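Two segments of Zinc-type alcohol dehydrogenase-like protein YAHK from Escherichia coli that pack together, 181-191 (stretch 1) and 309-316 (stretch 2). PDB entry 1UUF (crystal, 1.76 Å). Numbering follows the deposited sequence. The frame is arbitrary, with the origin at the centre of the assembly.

Stretch 1 181-191: ITTYSPLRHWQ
Stretch 2 (309-316) IAGSMIGG

Residues 181-189 are helical, continuing a helix that begins earlier in the chain. Pro-186 kinks it, since its N cannot bond to the turn before, but regular bonds flank the break: Ser-185 N to Ile-181 O at 2.9 Å, and Trp-190 N to Pro-186 O at 2.9 Å. Trp-190, at phi/psi -96/22, is the first residue to leave helical geometry, and Gln-191 follows at 49/52. The partner is the end of a strand, extended through Ala-310 (-131/176) and Gly-311 (-132/165), then irregular but still extended at Ser-312 (-162/146) and Met-313 (-136/136). Ile-314 breaks the run at 35/-136, Gly-315 returns to -166/166, and Gly-316 is the N-cap of the next helix.

The register is set by Thr-182 and Ile-314, whose CA atoms lie 3.8 Å apart; Ser-185 CA is 5.6 Å from Gly-315 CA, and Pro-186 CA is 6.5 Å from Ser-312 CA. Farther along, Trp-190 reaches Ala-310, so the chains run broadly in opposite senses.

At one position the packing leaves no room for a side chain: an ideal CB on Gly-315 would lie 2.5 Å from Ile-181 CG1, a clash; without one, that CG1 (chi1 t, chi2 p) sits 3.5 Å from Gly-315 N. Ile-314 (chi1 p, chi2 t) is covered most, although its CA-to-CB bond points away overall: its CB still lies 4.3 Å from Ile-181 CG2, and its CG2 is 3.5 Å from Thr-182 OG1 (chi1 m). Ser-185 CB packs 3.2 Å from Ile-314 O.

No direct hydrogen bond crosses the contact; water carries the polar link. Water 1 donates to Thr-182 O (2.8 Å) and Ile-314 O (2.9 Å) and accepts from Ser-312 OG (2.7 Å). Water 2 donates to Thr-182 OG1 (3.1 Å) and accepts from Ile-314 N (2.9 Å). Water 3 donates to Ser-185 OG and Ser-312 OG, both at 2.9 Å, and water 4 to Ser-185 OG and Ile-314 O, again both at 2.9 Å. Both serines have chi1 t and a CA-to-CB bond directed toward the other stretch, and their hydroxyls share water 3. Pro-186 adds a looser contact, CD to Ser-312 OG at 4.0 Å.

At the far end, Trp-190 (chi1 -83°, chi2 -82°) brings CZ2 to 3.7 Å from Ala-310 CB, approaching obliquely, while Gly-311 O lies at the ring edge, 4.3 Å from Trp-190 CH2. Away from the contact, Arg-188 NE donates to Tyr-184 OH at 2.9 Å, joining successive helical turns.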

ATOM      1  N   ILE A 181     -16.747  12.344  -4.615  1.00  8.72           N
ATOM      2  CA  ILE A 181     -16.146  11.218  -5.319  1.00  9.69           C
ATOM      3  C   ILE A 181     -14.750  10.871  -4.797  1.00  9.33           C
ATOM      4  O   ILE A 181     -14.364   9.703  -4.785  1.00  9.67           O
ATOM      5  CB  ILE A 181     -16.109  11.471  -6.849  1.00  9.33           C
ATOM      6  CG1 ILE A 181     -15.558  10.241  -7.573  1.00  9.27           C
ATOM      7  CG2 ILE A 181     -15.278  12.700  -7.158  1.00 10.36           C
ATOM      8  CD1 ILE A 181     -16.380   8.974  -7.375  1.00 10.35           C
ATOM      9  N   THR A 182     -13.999  11.874  -4.349  1.00 10.16           N
ATOM     10  CA  THR A 182     -12.655  11.628  -3.830  1.00  8.67           C
ATOM     11  C   THR A 182     -12.682  10.656  -2.652  1.00  8.11           C
ATOM     12  O   THR A 182     -11.740   9.884  -2.455  1.00  8.91           O
ATOM     13  CB  THR A 182     -11.981  12.950  -3.410  1.00 10.47           C
ATOM     14  OG1 THR A 182     -11.735  13.727  -4.587  1.00  9.26           O
ATOM     15  CG2 THR A 182     -10.658  12.694  -2.695  1.00 10.94           C
ATOM     16  N   THR A 183     -13.759  10.686  -1.873  1.00  9.33           N
ATOM     17  CA  THR A 183     -13.869   9.775  -0.738  1.00  8.93           C
ATOM     18  C   THR A 183     -14.691   8.541  -1.103  1.00 10.26           C
ATOM     19  O   THR A 183     -14.416   7.436  -0.632  1.00 11.48           O
ATOM     20  CB  THR A 183     -14.483  10.480   0.509  1.00  9.86           C
ATOM     21  OG1 THR A 183     -15.760  11.043   0.181  1.00 10.57           O
ATOM     22  CG2 THR A 183     -13.566  11.594   0.984  1.00 10.99           C
ATOM     23  N   TYR A 184     -15.694   8.724  -1.958  1.00 10.11           N
ATOM     24  CA  TYR A 184     -16.542   7.617  -2.380  1.00  9.61           C
ATOM     25  C   TYR A 184     -15.733   6.554  -3.114  1.00 10.06           C
ATOM     26  O   TYR A 184     -15.873   5.360  -2.850  1.00  9.68           O
ATOM     27  CB  TYR A 184     -17.644   8.119  -3.318  1.00  9.10           C
ATOM     28  CG  TYR A 184     -18.623   7.056  -3.762  1.00 11.49           C
ATOM     29  CD1 TYR A 184     -19.748   6.754  -2.996  1.00 13.54           C
ATOM     30  CD2 TYR A 184     -18.434   6.364  -4.961  1.00 11.74           C
ATOM     31  CE1 TYR A 184     -20.668   5.790  -3.414  1.00 13.70           C
ATOM     32  CE2 TYR A 184     -19.343   5.397  -5.385  1.00 14.69           C
ATOM     33  CZ  TYR A 184     -20.457   5.118  -4.608  1.00 14.13           C
ATOM     34  OH  TYR A 184     -21.356   4.164  -5.025  1.00 17.05           O
ATOM     35  N   SER A 185     -14.885   6.988  -4.041  1.00  7.84           N
ATOM     36  CA  SER A 185     -14.091   6.046  -4.827  1.00  9.15           C
ATOM     37  C   SER A 185     -13.245   5.066  -4.008  1.00  9.60           C
ATOM     38  O   SER A 185     -13.321   3.848  -4.214  1.00  9.99           O
ATOM     39  CB  SER A 185     -13.192   6.801  -5.808  1.00  8.15           C
ATOM     40  OG  SER A 185     -12.572   5.887  -6.699  1.00 10.66           O
ATOM     41  N   PRO A 186     -12.417   5.575  -3.078  1.00  9.32           N
ATOM     42  CA  PRO A 186     -11.605   4.647  -2.286  1.00 10.05           C
ATOM     43  C   PRO A 186     -12.445   3.801  -1.331  1.00 10.43           C
ATOM     44  O   PRO A 186     -12.099   2.661  -1.049  1.00  9.35           O
ATOM     45  CB  PRO A 186     -10.625   5.570  -1.560  1.00  9.59           C
ATOM     46  CG  PRO A 186     -11.393   6.858  -1.429  1.00  9.64           C
ATOM     47  CD  PRO A 186     -12.065   6.975  -2.781  1.00  9.88           C
ATOM     48  N   LEU A 187     -13.549   4.353  -0.836  1.00  8.88           N
ATOM     49  CA  LEU A 187     -14.408   3.586   0.060  1.00  9.64           C
ATOM     50  C   LEU A 187     -14.940   2.381  -0.702  1.00 10.60           C
ATOM     51  O   LEU A 187     -15.016   1.277  -0.158  1.00 10.49           O
ATOM     52  CB  LEU A 187     -15.567   4.447   0.571  1.00  8.79           C
ATOM     53  CG  LEU A 187     -15.182   5.489   1.620  1.00  8.56           C
ATOM     54  CD1 LEU A 187     -16.370   6.412   1.878  1.00  8.82           C
ATOM     55  CD2 LEU A 187     -14.741   4.785   2.908  1.00 10.52           C
ATOM     56  N   ARG A 188     -15.300   2.588  -1.966  1.00 11.40           N
ATOM     57  CA  ARG A 188     -15.795   1.493  -2.791  1.00 11.43           C
ATOM     58  C   ARG A 188     -14.655   0.559  -3.190  1.00 12.44           C
ATOM     59  O   ARG A 188     -14.797  -0.661  -3.133  1.00 12.53           O
ATOM     60  CB  ARG A 188     -16.471   2.020  -4.061  1.00 11.11           C
ATOM     61  CG  ARG A 188     -17.843   2.651  -3.849  1.00 12.38           C
ATOM     62  CD  ARG A 188     -18.815   1.682  -3.183  1.00 15.82           C
ATOM     63  NE  ARG A 188     -20.195   2.163  -3.242  1.00 16.15           N
ATOM     64  CZ  ARG A 188     -21.202   1.651  -2.537  1.00 17.28           C
ATOM     65  NH1 ARG A 188     -20.989   0.638  -1.707  1.00 19.02           N
ATOM     66  NH2 ARG A 188     -22.425   2.145  -2.672  1.00 16.19           N
ATOM     67  N   HIS A 189     -13.521   1.127  -3.585  1.00 11.72           N
ATOM     68  CA  HIS A 189     -12.390   0.301  -4.006  1.00 11.28           C
ATOM     69  C   HIS A 189     -11.915  -0.647  -2.914  1.00 11.09           C
ATOM     70  O   HIS A 189     -11.589  -1.805  -3.190  1.00 11.28           O
ATOM     71  CB  HIS A 189     -11.220   1.170  -4.468  1.00 10.98           C
ATOM     72  CG  HIS A 189     -10.183   0.411  -5.235  1.00 11.28           C
ATOM     73  ND1 HIS A 189      -8.888   0.256  -4.790  1.00 14.06           N
ATOM     74  CD2 HIS A 189     -10.255  -0.244  -6.418  1.00  9.34           C
ATOM     75  CE1 HIS A 189      -8.206  -0.460  -5.667  1.00 12.92           C
ATOM     76  NE2 HIS A 189      -9.012  -0.775  -6.665  1.00 15.55           N
ATOM     77  N   TRP A 190     -11.874  -0.167  -1.675  1.00 10.19           N
ATOM     78  CA  TRP A 190     -11.438  -1.014  -0.573  1.00 11.00           C
ATOM     79  C   TRP A 190     -12.621  -1.655   0.149  1.00 12.67           C
ATOM     80  O   TRP A 190     -12.536  -2.068   1.305  1.00 13.12           O
ATOM     81  CB  TRP A 190     -10.521  -0.228   0.368  1.00 10.76           C
ATOM     82  CG  TRP A 190      -9.098  -0.208  -0.154  1.00 11.45           C
ATOM     83  CD1 TRP A 190      -8.155  -1.192  -0.005  1.00 12.45           C
ATOM     84  CD2 TRP A 190      -8.493   0.801  -0.978  1.00 10.03           C
ATOM     85  NE1 TRP A 190      -7.003  -0.855  -0.687  1.00 12.33           N
ATOM     86  CE2 TRP A 190      -7.186   0.363  -1.290  1.00 10.73           C
ATOM     87  CE3 TRP A 190      -8.931   2.035  -1.482  1.00 10.24           C
ATOM     88  CZ2 TRP A 190      -6.310   1.116  -2.083  1.00 10.94           C
ATOM     89  CZ3 TRP A 190      -8.060   2.782  -2.272  1.00 10.04           C
ATOM     90  CH2 TRP A 190      -6.765   2.319  -2.563  1.00 12.08           C
ATOM     91  N   GLN A 191     -13.728  -1.722  -0.584  1.00 12.77           N
ATOM     92  CA  GLN A 191     -14.965  -2.370  -0.165  1.00 13.72           C
ATOM     93  C   GLN A 191     -15.551  -2.059   1.206  1.00 13.64           C
ATOM     94  O   GLN A 191     -15.865  -2.975   1.973  1.00 12.78           O
ATOM     95  CB  GLN A 191     -14.781  -3.882  -0.307  1.00 17.54           C
ATOM     96  CG  GLN A 191     -13.987  -4.259  -1.554  1.00 22.54           C
ATOM     97  CD  GLN A 191     -13.859  -5.755  -1.761  1.00 26.24           C
ATOM     98  OE1 GLN A 191     -13.007  -6.212  -2.524  1.00 31.64           O
ATOM     99  NE2 GLN A 191     -14.713  -6.524  -1.099  1.00 28.97           N
ATOM    100  N   ILE A 309      -0.051   1.238   2.502  1.00  8.48           N
ATOM    101  CA  ILE A 309      -0.430   2.641   2.485  1.00 10.37           C
ATOM    102  C   ILE A 309      -0.613   2.914   0.999  1.00  9.84           C
ATOM    103  O   ILE A 309       0.259   2.600   0.194  1.00 10.62           O
ATOM    104  CB  ILE A 309       0.679   3.553   3.044  1.00 11.89           C
ATOM    105  CG1 ILE A 309       0.993   3.164   4.490  1.00 15.14           C
ATOM    106  CG2 ILE A 309       0.239   5.013   2.962  1.00 12.33           C
ATOM    107  CD1 ILE A 309      -0.204   3.184   5.412  1.00 20.22           C
ATOM    108  N   ALA A 310      -1.757   3.476   0.634  1.00  9.01           N
ATOM    109  CA  ALA A 310      -2.035   3.754  -0.763  1.00  8.10           C
ATOM    110  C   ALA A 310      -2.533   5.176  -0.936  1.00  8.15           C
ATOM    111  O   ALA A 310      -2.701   5.916   0.031  1.00  8.55           O
ATOM    112  CB  ALA A 310      -3.080   2.771  -1.288  1.00  9.65           C
ATOM    113  N   GLY A 311      -2.745   5.554  -2.188  1.00  8.21           N
ATOM    114  CA  GLY A 311      -3.250   6.878  -2.483  1.00  8.94           C
ATOM    115  C   GLY A 311      -4.397   6.727  -3.458  1.00  7.88           C
ATOM    116  O   GLY A 311      -4.580   5.665  -4.049  1.00  8.54           O
ATOM    117  N   SER A 312      -5.182   7.782  -3.621  1.00  8.05           N
ATOM    118  CA  SER A 312      -6.303   7.748  -4.548  1.00  9.91           C
ATOM    119  C   SER A 312      -6.716   9.179  -4.848  1.00  9.03           C
ATOM    120  O   SER A 312      -6.587  10.048  -3.991  1.00 10.56           O
ATOM    121  CB  SER A 312      -7.483   6.991  -3.926  1.00 12.09           C
ATOM    122  OG  SER A 312      -8.606   6.971  -4.797  1.00 12.02           O
ATOM    123  N   MET A 313      -7.163   9.442  -6.071  1.00 11.52           N
ATOM    124  CA  MET A 313      -7.631  10.786  -6.390  1.00 12.50           C
ATOM    125  C   MET A 313      -8.931  10.720  -7.180  1.00 12.13           C
ATOM    126  O   MET A 313      -9.083   9.908  -8.101  1.00 11.12           O
ATOM    127  CB  MET A 313      -6.567  11.605  -7.131  1.00 16.99           C
ATOM    128  CG  MET A 313      -6.093  11.065  -8.450  1.00 17.94           C
ATOM    129  SD  MET A 313      -5.079  12.325  -9.284  1.00 21.06           S
ATOM    130  CE  MET A 313      -6.125  12.703 -10.694  1.00 24.72           C
ATOM    131  N   ILE A 314      -9.870  11.578  -6.785  1.00 10.68           N
ATOM    132  CA  ILE A 314     -11.199  11.651  -7.375  1.00 10.75           C
ATOM    133  C   ILE A 314     -11.732  10.290  -7.805  1.00 10.31           C
ATOM    134  O   ILE A 314     -11.634   9.324  -7.052  1.00 10.52           O
ATOM    135  CB  ILE A 314     -11.243  12.653  -8.553  1.00 10.18           C
ATOM    136  CG1 ILE A 314     -10.207  12.299  -9.622  1.00 11.53           C
ATOM    137  CG2 ILE A 314     -10.993  14.048  -8.022  1.00 11.65           C
ATOM    138  CD1 ILE A 314     -10.264  13.212 -10.840  1.00 12.38           C
ATOM    139  N   GLY A 315     -12.317  10.224  -8.995  1.00 10.85           N
ATOM    140  CA  GLY A 315     -12.847   8.968  -9.491  1.00  9.88           C
ATOM    141  C   GLY A 315     -13.135   9.102 -10.971  1.00 11.52           C
ATOM    142  O   GLY A 315     -13.149  10.213 -11.494  1.00 10.98           O
ATOM    143  N   GLY A 316     -13.342   7.978 -11.650  1.00 10.80           N
ATOM    144  CA  GLY A 316     -13.647   8.018 -13.070  1.00 12.63           C
ATOM    145  C   GLY A 316     -15.067   8.516 -13.253  1.00 12.96           C
ATOM    146  O   GLY A 316     -15.799   8.673 -12.275  1.00 12.36           O
TER
HETATM  147  O   HOH W   1     -10.163   9.174  -4.606  1.00 10.25           O
HETATM  148  O   HOH W   2      -8.740  13.771  -5.237  1.00 15.78           O
HETATM  149  O   HOH W   3     -10.237   4.661  -5.476  1.00 10.09           O
HETATM  150  O   HOH W   4     -10.167   6.946  -7.882  1.00 12.47           O